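Local coordinates for protein MgGH51 (Meripilus giganteus, PDB 6ZPV) that hydrolyses terminal alpha-L-arabinofuranosyl linkages as a fungal family GH51 glycoside hydrolase, probably releasing arabinose from plant cell-wall polysaccharides, at residues A[482-487]-A[492-497]; A[361-366]-A[379-384]; A[411-416]-A[529-534]. One frame throughout, in Å; residues are numbered along the deposited sequence.

Interaction 1: A[482-487]-A[492-497]; sequences LLQHVN and TPDLVS. With NAG (2-acetamido-2-deoxy-beta-D-glucopyranose), chain C.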
loop_
_atom_site.group_PDB
_atom_site.type_symbol
_atom_site.label_atom_id
_atom_site.label_comp_id
_atom_site.label_asym_id
_atom_site.label_seq_id
_atom_site.Cartn_x
_atom_site.Cartn_y
_atom_site.Cartn_z
ATOM N N LEU A 482 3.012 -4.176 -2.695
ATOM C CA LEU A 482 3.328 -2.854 -3.228
ATOM C C LEU A 482 4.558 -2.256 -2.574
ATOM O O LEU A 482 5.365 -1.647 -3.299
ATOM C CB LEU A 482 2.107 -1.990 -3.024
ATOM C CG LEU A 482 2.165 -0.576 -3.603
ATOM C CD1 LEU A 482 2.367 -0.584 -5.102
ATOM C CD2 LEU A 482 0.923 0.185 -3.229
ATOM N N LEU A 483 4.643 -2.340 -1.239
ATOM C CA LEU A 483 5.567 -1.500 -0.484
ATOM C C LEU A 483 6.384 -2.312 0.499
ATOM O O LEU A 483 5.896 -3.307 1.086
ATOM C CB LEU A 483 4.791 -0.406 0.261
ATOM C CG LEU A 483 4.327 0.753 -0.610
ATOM C CD1 LEU A 483 3.337 1.632 0.069
ATOM C CD2 LEU A 483 5.503 1.591 -1.061
ATOM N N GLN A 484 7.581 -1.815 0.788
ATOM C CA GLN A 484 8.517 -2.454 1.725
ATOM C C GLN A 484 9.378 -1.450 2.476
ATOM O O GLN A 484 10.207 -0.758 1.852
ATOM C CB GLN A 484 9.443 -3.396 0.981
ATOM C CG GLN A 484 10.552 -4.009 1.812
ATOM C CD GLN A 484 11.666 -4.640 0.984
ATOM O OE1 GLN A 484 11.800 -4.406 -0.199
ATOM N NE2 GLN A 484 12.487 -5.419 1.663
ATOM N N HIS A 485 9.289 -1.460 3.805
ATOM C CA HIS A 485 10.281 -0.773 4.653
ATOM C C HIS A 485 11.470 -1.699 4.741
ATOM O O HIS A 485 11.378 -2.823 5.250
ATOM C CB HIS A 485 9.712 -0.492 6.058
ATOM C CG HIS A 485 10.503 0.515 6.764
ATOM N ND1 HIS A 485 11.891 0.413 6.929
ATOM C CD2 HIS A 485 10.117 1.721 7.264
ATOM C CE1 HIS A 485 12.252 1.518 7.548
ATOM N NE2 HIS A 485 11.208 2.345 7.782
ATOM N N VAL A 486 12.620 -1.270 4.218
ATOM C CA VAL A 486 13.800 -2.149 4.180
ATOM C C VAL A 486 14.323 -2.495 5.559
ATOM O O VAL A 486 15.094 -3.443 5.670
ATOM C CB VAL A 486 14.895 -1.592 3.291
ATOM C CG1 VAL A 486 14.430 -1.472 1.873
ATOM C CG2 VAL A 486 15.481 -0.282 3.849
ATOM N N ASN A 487 13.898 -1.807 6.599
ATOM C CA ASN A 487 14.318 -2.157 7.958
ATOM C C ASN A 487 13.330 -3.042 8.675
ATOM O O ASN A 487 13.606 -3.444 9.836
ATOM C CB ASN A 487 14.625 -0.916 8.796
ATOM C CG ASN A 487 15.682 -0.046 8.181
ATOM O OD1 ASN A 487 15.444 1.073 7.749
ATOM N ND2 ASN A 487 16.904 -0.584 8.114
ATOM N N THR A 492 9.385 -10.624 0.519
ATOM C CA THR A 492 10.050 -10.063 -0.654
ATOM C C THR A 492 9.661 -10.930 -1.838
ATOM O O THR A 492 9.287 -12.090 -1.687
ATOM C CB THR A 492 11.567 -10.048 -0.490
ATOM O OG1 THR A 492 12.080 -11.399 -0.479
ATOM C CG2 THR A 492 12.007 -9.339 0.782
ATOM N N PRO A 493 9.864 -10.449 -3.070
ATOM C CA PRO A 493 10.189 -9.071 -3.417
ATOM C C PRO A 493 8.947 -8.163 -3.382
ATOM O O PRO A 493 7.816 -8.628 -3.383
ATOM C CB PRO A 493 10.701 -9.224 -4.857
ATOM C CG PRO A 493 9.847 -10.310 -5.426
ATOM C CD PRO A 493 9.661 -11.268 -4.255
ATOM N N ASP A 494 9.205 -6.863 -3.337
ATOM C CA ASP A 494 8.171 -5.827 -3.249
ATOM C C ASP A 494 8.344 -4.767 -4.326
ATOM O O ASP A 494 9.483 -4.534 -4.764
ATOM C CB ASP A 494 8.213 -5.222 -1.842
ATOM C CG ASP A 494 8.093 -6.276 -0.781
ATOM O OD1 ASP A 494 7.018 -6.842 -0.606
ATOM O OD2 ASP A 494 9.197 -6.586 -0.135
ATOM N N LEU A 495 7.256 -4.108 -4.713
ATOM C CA LEU A 495 7.342 -3.194 -5.855
ATOM C C LEU A 495 8.169 -1.917 -5.597
ATOM O O LEU A 495 8.925 -1.501 -6.479
ATOM C CB LEU A 495 5.922 -2.822 -6.351
ATOM C CG LEU A 495 5.890 -2.318 -7.776
ATOM C CD1 LEU A 495 6.159 -3.441 -8.765
ATOM C CD2 LEU A 495 4.545 -1.685 -8.095
ATOM N N VAL A 496 7.957 -1.322 -4.445
ATOM C CA VAL A 496 8.621 -0.068 -4.059
ATOM C C VAL A 496 9.146 -0.233 -2.650
ATOM O O VAL A 496 8.390 -0.637 -1.762
ATOM C CB VAL A 496 7.619 1.095 -4.164
ATOM C CG1 VAL A 496 8.240 2.408 -3.650
ATOM C CG2 VAL A 496 7.121 1.269 -5.594
ATOM N N SER A 497 10.427 0.111 -2.437
ATOM C CA SER A 497 11.042 -0.021 -1.123
ATOM C C SER A 497 11.448 1.342 -0.606
ATOM O O SER A 497 11.540 2.289 -1.384
ATOM C CB SER A 497 12.228 -0.992 -1.189
ATOM O OG SER A 497 11.838 -2.237 -1.753
HETATM C C1 NAG C . 17.991 0.137 7.550
HETATM C C2 NAG C . 19.190 0.172 8.532
HETATM C C3 NAG C . 20.455 0.714 7.876
HETATM C C4 NAG C . 20.711 0.020 6.522
HETATM C C5 NAG C . 19.488 0.140 5.703
HETATM C C6 NAG C . 19.595 -0.428 4.253
HETATM C C7 NAG C . 18.687 0.326 10.920
HETATM C C8 NAG C . 18.335 1.310 11.986
HETATM N N2 NAG C . 18.810 0.925 9.740
HETATM O O3 NAG C . 21.559 0.511 8.765
HETATM O O4 NAG C . 21.840 0.724 5.938
HETATM O O5 NAG C . 18.409 -0.520 6.374
HETATM O O6 NAG C . 19.940 -1.785 4.399
HETATM O O7 NAG C . 18.896 -0.852 11.172
HETATM O O HOH W 1 11.832 -6.299 -2.267
#

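Interaction 2: A[361-366]-A[379-384]; sequences YRWHDF and FIATTN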
loop_
_atom_site.group_PDB
_atom_site.type_symbol
_atom_site.label_atom_id
_atom_site.label_comp_id
_atom_site.label_asym_id
_atom_site.label_seq_id
_atom_site.Cartn_x
_atom_site.Cartn_y
_atom_site.Cartn_z
ATOM N N TYR A 361 -21.808 -20.689 1.440
ATOM C CA TYR A 361 -22.863 -20.030 2.218
ATOM C C TYR A 361 -22.451 -18.616 2.607
ATOM O O TYR A 361 -23.298 -17.744 2.746
ATOM C CB TYR A 361 -23.384 -20.866 3.407
ATOM C CG TYR A 361 -22.475 -21.025 4.612
ATOM C CD1 TYR A 361 -22.219 -19.962 5.460
ATOM C CD2 TYR A 361 -21.907 -22.236 4.948
ATOM C CE1 TYR A 361 -21.412 -20.119 6.593
ATOM C CE2 TYR A 361 -21.102 -22.409 6.050
ATOM C CZ TYR A 361 -20.889 -21.356 6.903
ATOM O OH TYR A 361 -20.061 -21.558 8.006
ATOM N N ARG A 362 -21.157 -18.398 2.870
ATOM C CA ARG A 362 -20.702 -17.052 3.221
ATOM C C ARG A 362 -20.888 -16.083 2.018
ATOM O O ARG A 362 -21.494 -14.999 2.178
ATOM C CB ARG A 362 -19.272 -17.049 3.750
ATOM C CG ARG A 362 -19.131 -17.859 5.028
ATOM C CD ARG A 362 -17.728 -17.839 5.638
ATOM N NE ARG A 362 -16.698 -18.471 4.808
ATOM C CZ ARG A 362 -15.693 -17.902 4.154
ATOM N NH1 ARG A 362 -15.567 -16.581 4.075
ATOM N NH2 ARG A 362 -14.780 -18.654 3.588
ATOM N N TRP A 363 -20.367 -16.478 0.872
ATOM C CA TRP A 363 -20.623 -15.727 -0.372
ATOM C C TRP A 363 -22.121 -15.567 -0.590
ATOM O O TRP A 363 -22.592 -14.449 -0.888
ATOM C CB TRP A 363 -20.002 -16.496 -1.562
ATOM C CG TRP A 363 -20.429 -15.978 -2.909
ATOM C CD1 TRP A 363 -21.465 -16.412 -3.668
ATOM C CD2 TRP A 363 -19.847 -14.875 -3.629
ATOM N NE1 TRP A 363 -21.598 -15.662 -4.786
ATOM C CE2 TRP A 363 -20.610 -14.714 -4.792
ATOM C CE3 TRP A 363 -18.786 -13.982 -3.398
ATOM C CZ2 TRP A 363 -20.341 -13.735 -5.739
ATOM C CZ3 TRP A 363 -18.527 -13.014 -4.329
ATOM C CH2 TRP A 363 -19.292 -12.890 -5.493
ATOM N N HIS A 364 -22.898 -16.637 -0.540
ATOM C CA HIS A 364 -24.329 -16.491 -0.833
ATOM C C HIS A 364 -24.962 -15.461 0.095
ATOM O O HIS A 364 -25.697 -14.565 -0.380
ATOM C CB HIS A 364 -25.035 -17.830 -0.682
ATOM C CG HIS A 364 -26.519 -17.702 -0.885
ATOM N ND1 HIS A 364 -27.381 -17.298 0.129
ATOM C CD2 HIS A 364 -27.257 -17.793 -1.994
ATOM C CE1 HIS A 364 -28.623 -17.225 -0.362
ATOM N NE2 HIS A 364 -28.565 -17.504 -1.604
ATOM N N ASP A 365 -24.710 -15.583 1.378
ATOM C CA ASP A 365 -25.459 -14.725 2.316
ATOM C C ASP A 365 -24.939 -13.263 2.261
ATOM O O ASP A 365 -25.742 -12.346 2.274
ATOM C CB ASP A 365 -25.406 -15.293 3.736
ATOM C CG ASP A 365 -26.132 -16.629 3.892
ATOM O OD1 ASP A 365 -26.749 -17.112 2.914
ATOM O OD2 ASP A 365 -26.139 -17.138 5.022
ATOM N N PHE A 366 -23.619 -13.088 2.168
ATOM C CA PHE A 366 -23.093 -11.731 2.011
ATOM C C PHE A 366 -23.558 -11.123 0.736
ATOM O O PHE A 366 -24.037 -9.976 0.774
ATOM C CB PHE A 366 -21.551 -11.702 2.106
ATOM C CG PHE A 366 -20.963 -11.571 3.490
ATOM C CD1 PHE A 366 -20.821 -12.685 4.305
ATOM C CD2 PHE A 366 -20.610 -10.339 3.962
ATOM C CE1 PHE A 366 -20.314 -12.547 5.588
ATOM C CE2 PHE A 366 -20.106 -10.193 5.259
ATOM C CZ PHE A 366 -19.947 -11.295 6.053
ATOM N N PHE A 379 -19.530 -7.460 -7.313
ATOM C CA PHE A 379 -18.926 -8.235 -6.229
ATOM C C PHE A 379 -17.970 -9.278 -6.769
ATOM O O PHE A 379 -18.303 -10.055 -7.686
ATOM C CB PHE A 379 -19.998 -8.852 -5.319
ATOM C CG PHE A 379 -20.741 -7.783 -4.536
ATOM C CD1 PHE A 379 -20.189 -7.286 -3.356
ATOM C CD2 PHE A 379 -21.893 -7.201 -5.015
ATOM C CE1 PHE A 379 -20.795 -6.249 -2.659
ATOM C CE2 PHE A 379 -22.478 -6.143 -4.339
ATOM C CZ PHE A 379 -21.933 -5.660 -3.175
ATOM N N ILE A 380 -16.784 -9.362 -6.169
ATOM C CA ILE A 380 -15.687 -10.239 -6.646
ATOM C C ILE A 380 -15.505 -11.398 -5.665
ATOM O O ILE A 380 -15.288 -11.169 -4.454
ATOM C CB ILE A 380 -14.387 -9.428 -6.776
ATOM C CG1 ILE A 380 -14.531 -8.175 -7.626
ATOM C CG2 ILE A 380 -13.294 -10.319 -7.260
ATOM C CD1 ILE A 380 -13.459 -7.165 -7.457
ATOM N N ALA A 381 -15.542 -12.626 -6.188
ATOM C CA ALA A 381 -15.340 -13.855 -5.426
ATOM C C ALA A 381 -13.837 -14.173 -5.320
ATOM O O ALA A 381 -13.064 -13.871 -6.250
ATOM C CB ALA A 381 -16.112 -14.973 -6.071
ATOM N N THR A 382 -13.480 -14.886 -4.241
ATOM C CA THR A 382 -12.075 -15.117 -3.954
ATOM C C THR A 382 -11.682 -16.584 -3.904
ATOM O O THR A 382 -10.492 -16.901 -3.714
ATOM C CB THR A 382 -11.710 -14.473 -2.602
ATOM O OG1 THR A 382 -12.332 -15.280 -1.608
ATOM C CG2 THR A 382 -12.088 -13.018 -2.516
ATOM N N THR A 383 -12.638 -17.512 -4.035
ATOM C CA THR A 383 -12.312 -18.905 -4.223
ATOM C C THR A 383 -11.666 -19.106 -5.624
ATOM O O THR A 383 -11.727 -18.207 -6.476
ATOM C CB THR A 383 -13.564 -19.773 -4.045
ATOM O OG1 THR A 383 -14.716 -19.091 -4.570
ATOM C CG2 THR A 383 -13.780 -20.120 -2.586
ATOM N N ASN A 384 -11.129 -20.306 -5.829
ATOM C CA ASN A 384 -10.638 -20.646 -7.177
ATOM C C ASN A 384 -11.828 -20.615 -8.134
ATOM O O ASN A 384 -12.986 -21.021 -7.760
ATOM C CB ASN A 384 -10.013 -22.046 -7.175
ATOM C CG ASN A 384 -8.785 -22.123 -6.311
ATOM O OD1 ASN A 384 -8.021 -21.164 -6.204
ATOM N ND2 ASN A 384 -8.566 -23.292 -5.721
#

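Interaction 3: A[411-416]-A[529-534]; sequences NAFYYD and PTNGGT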
loop_
_atom_site.group_PDB
_atom_site.type_symbol
_atom_site.label_atom_id
_atom_site.label_comp_id
_atom_site.label_asym_id
_atom_site.label_seq_id
_atom_site.Cartn_x
_atom_site.Cartn_y
_atom_site.Cartn_z
ATOM N N ASN A 411 3.532 -18.638 -19.176
ATOM C CA ASN A 411 2.087 -18.658 -18.925
ATOM C C ASN A 411 1.443 -17.370 -19.386
ATOM O O ASN A 411 0.317 -17.054 -18.964
ATOM C CB ASN A 411 1.814 -19.006 -17.452
ATOM C CG ASN A 411 2.113 -20.466 -17.214
ATOM O OD1 ASN A 411 1.212 -21.299 -17.439
ATOM N ND2 ASN A 411 3.316 -20.798 -16.866
ATOM N N ALA A 412 2.014 -16.685 -20.364
ATOM C CA ALA A 412 1.423 -15.469 -20.958
ATOM C C ALA A 412 0.119 -15.761 -21.693
ATOM O O ALA A 412 -0.639 -14.814 -21.941
ATOM C CB ALA A 412 2.409 -14.823 -21.898
ATOM N N PHE A 413 -0.168 -17.006 -22.021
ATOM C CA PHE A 413 -1.447 -17.407 -22.622
ATOM C C PHE A 413 -2.429 -17.940 -21.592
ATOM O O PHE A 413 -3.444 -18.552 -21.975
ATOM C CB PHE A 413 -1.222 -18.372 -23.793
ATOM C CG PHE A 413 -0.693 -17.726 -25.046
ATOM C CD1 PHE A 413 0.589 -17.261 -25.122
ATOM C CD2 PHE A 413 -1.521 -17.571 -26.153
ATOM C CE1 PHE A 413 1.051 -16.664 -26.273
ATOM C CE2 PHE A 413 -1.040 -16.955 -27.295
ATOM C CZ PHE A 413 0.250 -16.474 -27.359
ATOM N N TYR A 414 -2.240 -17.622 -20.321
ATOM C CA TYR A 414 -3.112 -18.102 -19.235
ATOM C C TYR A 414 -4.584 -17.877 -19.584
ATOM O O TYR A 414 -5.424 -18.771 -19.364
ATOM C CB TYR A 414 -2.746 -17.408 -17.923
ATOM C CG TYR A 414 -3.519 -17.912 -16.735
ATOM C CD1 TYR A 414 -3.061 -18.987 -15.988
ATOM C CD2 TYR A 414 -4.682 -17.339 -16.323
ATOM C CE1 TYR A 414 -3.769 -19.457 -14.883
ATOM C CE2 TYR A 414 -5.368 -17.793 -15.202
ATOM C CZ TYR A 414 -4.948 -18.865 -14.516
ATOM O OH TYR A 414 -5.660 -19.283 -13.379
ATOM N N TYR A 415 -4.944 -16.685 -20.044
ATOM C CA TYR A 415 -6.358 -16.306 -20.255
ATOM C C TYR A 415 -6.875 -16.565 -21.671
ATOM O O TYR A 415 -8.099 -16.456 -21.901
ATOM C CB TYR A 415 -6.630 -14.868 -19.836
ATOM C CG TYR A 415 -6.655 -14.656 -18.337
ATOM C CD1 TYR A 415 -7.754 -15.069 -17.597
ATOM C CD2 TYR A 415 -5.610 -14.075 -17.661
ATOM C CE1 TYR A 415 -7.780 -14.930 -16.214
ATOM C CE2 TYR A 415 -5.634 -13.913 -16.301
ATOM C CZ TYR A 415 -6.728 -14.298 -15.561
ATOM O OH TYR A 415 -6.854 -14.188 -14.198
ATOM N N ASP A 416 -6.007 -16.921 -22.619
ATOM C CA ASP A 416 -6.471 -17.019 -24.025
ATOM C C ASP A 416 -7.561 -18.078 -24.199
ATOM O O ASP A 416 -8.418 -17.865 -25.083
ATOM C CB ASP A 416 -5.314 -17.281 -24.961
ATOM C CG ASP A 416 -4.448 -16.058 -25.094
ATOM O OD1 ASP A 416 -3.702 -15.710 -24.129
ATOM O OD2 ASP A 416 -4.480 -15.381 -26.165
ATOM N N PRO A 529 2.444 -13.944 -30.286
ATOM C CA PRO A 529 3.680 -14.531 -29.802
ATOM C C PRO A 529 3.630 -16.052 -29.772
ATOM O O PRO A 529 2.541 -16.643 -29.726
ATOM C CB PRO A 529 3.810 -13.988 -28.351
ATOM C CG PRO A 529 3.014 -12.683 -28.407
ATOM C CD PRO A 529 1.847 -13.017 -29.307
ATOM N N THR A 530 4.783 -16.687 -29.717
ATOM C CA THR A 530 4.853 -18.133 -29.501
ATOM C C THR A 530 4.402 -18.453 -28.069
ATOM O O THR A 530 4.985 -17.899 -27.136
ATOM C CB THR A 530 6.260 -18.634 -29.762
ATOM O OG1 THR A 530 6.578 -18.317 -31.121
ATOM C CG2 THR A 530 6.348 -20.129 -29.567
ATOM N N ASN A 531 3.470 -19.355 -27.950
ATOM C CA ASN A 531 2.955 -19.810 -26.656
ATOM C C ASN A 531 4.055 -20.660 -25.990
ATOM O O ASN A 531 4.362 -21.741 -26.507
ATOM C CB ASN A 531 1.636 -20.519 -26.853
ATOM C CG ASN A 531 0.974 -20.914 -25.562
ATOM O OD1 ASN A 531 1.572 -20.873 -24.496
ATOM N ND2 ASN A 531 -0.292 -21.286 -25.649
ATOM N N GLY A 532 4.665 -20.142 -24.902
ATOM C CA GLY A 532 5.793 -20.760 -24.243
ATOM C C GLY A 532 7.114 -20.108 -24.559
ATOM O O GLY A 532 8.132 -20.494 -23.947
ATOM N N GLY A 533 7.128 -19.200 -25.506
ATOM C CA GLY A 533 8.361 -18.512 -25.897
ATOM C C GLY A 533 8.732 -17.390 -24.959
ATOM O O GLY A 533 7.972 -17.022 -24.034
ATOM N N THR A 534 9.918 -16.833 -25.177
ATOM C CA THR A 534 10.457 -15.732 -24.350
ATOM C C THR A 534 10.038 -14.357 -24.841
ATOM O O THR A 534 10.241 -13.392 -24.083
ATOM C CB THR A 534 11.965 -15.835 -24.266
ATOM O OG1 THR A 534 12.487 -15.909 -25.591
ATOM C CG2 THR A 534 12.425 -17.039 -23.501
HETATM O O HOH W 2 1.616 -19.442 -22.250
#

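Interaction 1: A[482-487]-A[492-497]
The amide oxygen OE1 of Gln-484 is held from two directions: Ser-497 OG donates to it at 2.7 Å, and a water that also accepts from the backbone N of Asp-494 lies 2.8 Å from OE1. The serine hydroxyl approaches somewhat above the amide plane, tilted 30° from it. Gln-484 reaches this place as an extended chain, with CG anti to the backbone N (chi1 174°), and its NE2 turns to Thr-489 OG1 in the short connection between the segments. The side chain of Asp-494 crosses that of Gln-484 at roughly a right angle, its carboxylate plane turned 57° from the amide, with OD2 3.3 Å from CD.

Beneath these side chains, strands 483-485 and 496-498 pair in parallel within a small mixed sheet completed by strand 503-505. Val-496 N gives a hydrogen bond to Leu-482 O, and Gln-484 N gives a weak one to Val-496 O. On the sheet face opposite Gln-484 and Ser-497, Leu-483 and Val-496 lie side by side, CD2 3.8 Å from CB, against helix 211-219. Leu-482 CD1 meets Leu-495 CD2 at 3.9 Å.

Beyond the strand, Asn-487 carries an N-linked glycan through a 1.4 Å bond from ND2 to NAG C1, and Val-486 CG2 flanks the sugar. Amide oxygen, hydroxyl and water thus meet on one face while aliphatic groups pack on the other, just before the glycosylated Asn-487.

Interaction 2: A[361-366]-A[379-384]
A beta-alpha-beta unit of the eight-stranded parallel barrel, the (beta/alpha)8 catalytic fold of GH51 enzymes, brings helix 359-373 against strand 378-381, and Trp-363 carries the contact between them. The helix and strand segments run antiparallel at 177°, with their axes 10.7 Å apart, a distance that the indole spans. CG of Trp-363 stands anti to the backbone N (chi1 168°), which sends the six-membered ring from the helix to the strand.

Ala-381 presents its methyl over one face of that ring: CB lies 3.9 Å from the centroid, 26° off the normal and shifted toward the rim, a CH-pi contact. The same rim presses on the strand backbone, where CZ3 comes within 3.5 Å of Ala-381 CA. At the ring edge, near its plane, the carbonyl oxygen of Phe-379 sits 3.7 Å from CH2, while Phe-379 CB touches CH2 at 4.1 Å before its own ring turns away toward Leu-370 and Gln-371 of the helix. The indole NE1 donates outside the two segments, to the carbonyl of Pro-392.

Replacing Trp-363 by an alanine is likely to open a gap between helix and strand, strip the Ala-381 methyl of its aromatic cover and leave the Pro-392 carbonyl without this donor. The small side chain of Ala-381 lets the indole lie close against the strand backbone, and a single aromatic group therefore combines dispersion contacts across the layer with a polar bond at its nitrogen.

Interaction 3: A[411-416]-A[529-534]
Two turns come together at Phe-413 and Asn-531, whose CA atoms lie 6.4 Å apart: a type I beta turn from Asn-411 to Tyr-414 just after helix 405-410, and a type II turn from Thr-530 to Gly-533. Each is closed by its own backbone bond, Tyr-414 N to Asn-411 O and Gly-533 N to Thr-530 O. Gly-532 takes a positive phi at which a CB would jam against the preceding carbonyl oxygen.

Between the turns, the Asn-531 side chain lies over one face of the Phe-413 ring. Its CB is 3.9 Å from the ring centroid and 15° off the normal, a CH-pi contact, and the amide stacks almost flat on the ring, the planes 13° apart. CG of Asn-531, anti to its own N (chi1 -175°), carries the amide toward the CB side of the phenyl group, where ND2 approaches Phe-413 CB at 3.6 Å.

The contact joins the loop between helix 405-410 and strand 424-432 of the catalytic barrel to the connection between strands 522-523 and 535-541 of the seven-stranded antiparallel beta domain. A water bridges the two, accepting from Phe-413 N and donating to Asn-531 OD1 at 2.7 Å. At the far end of the ring, CZ nears Pro-529 O at 3.3 Å and Pro-529 CD at 4.3 Å. Arg-469, at the end of helix 454-469, makes a cation-pi contact with Phe-413 and a salt bridge with Asp-416.

Interactions 1 and 2 are buried, whereas interaction 3 is only partly buried and lies nearer the surface, its centre about 30 Å from that of the chain. None touches another; the nearest atoms of interactions 2 and 3 are about 8 Å apart. Interaction 2 ties a helix to a strand inside the catalytic barrel, interaction 1 pairs strands of a small sheet that follows the last barrel strand, and interaction 3 bridges barrel and beta domain, with interaction 1 falling in the sequence between its two segments. Their chemistry differs accordingly: interaction 1 uses backbone pairing and a buried polar cluster, interaction 2 aromatic packing, and interaction 3 an amide-on-ring stack with bridging water.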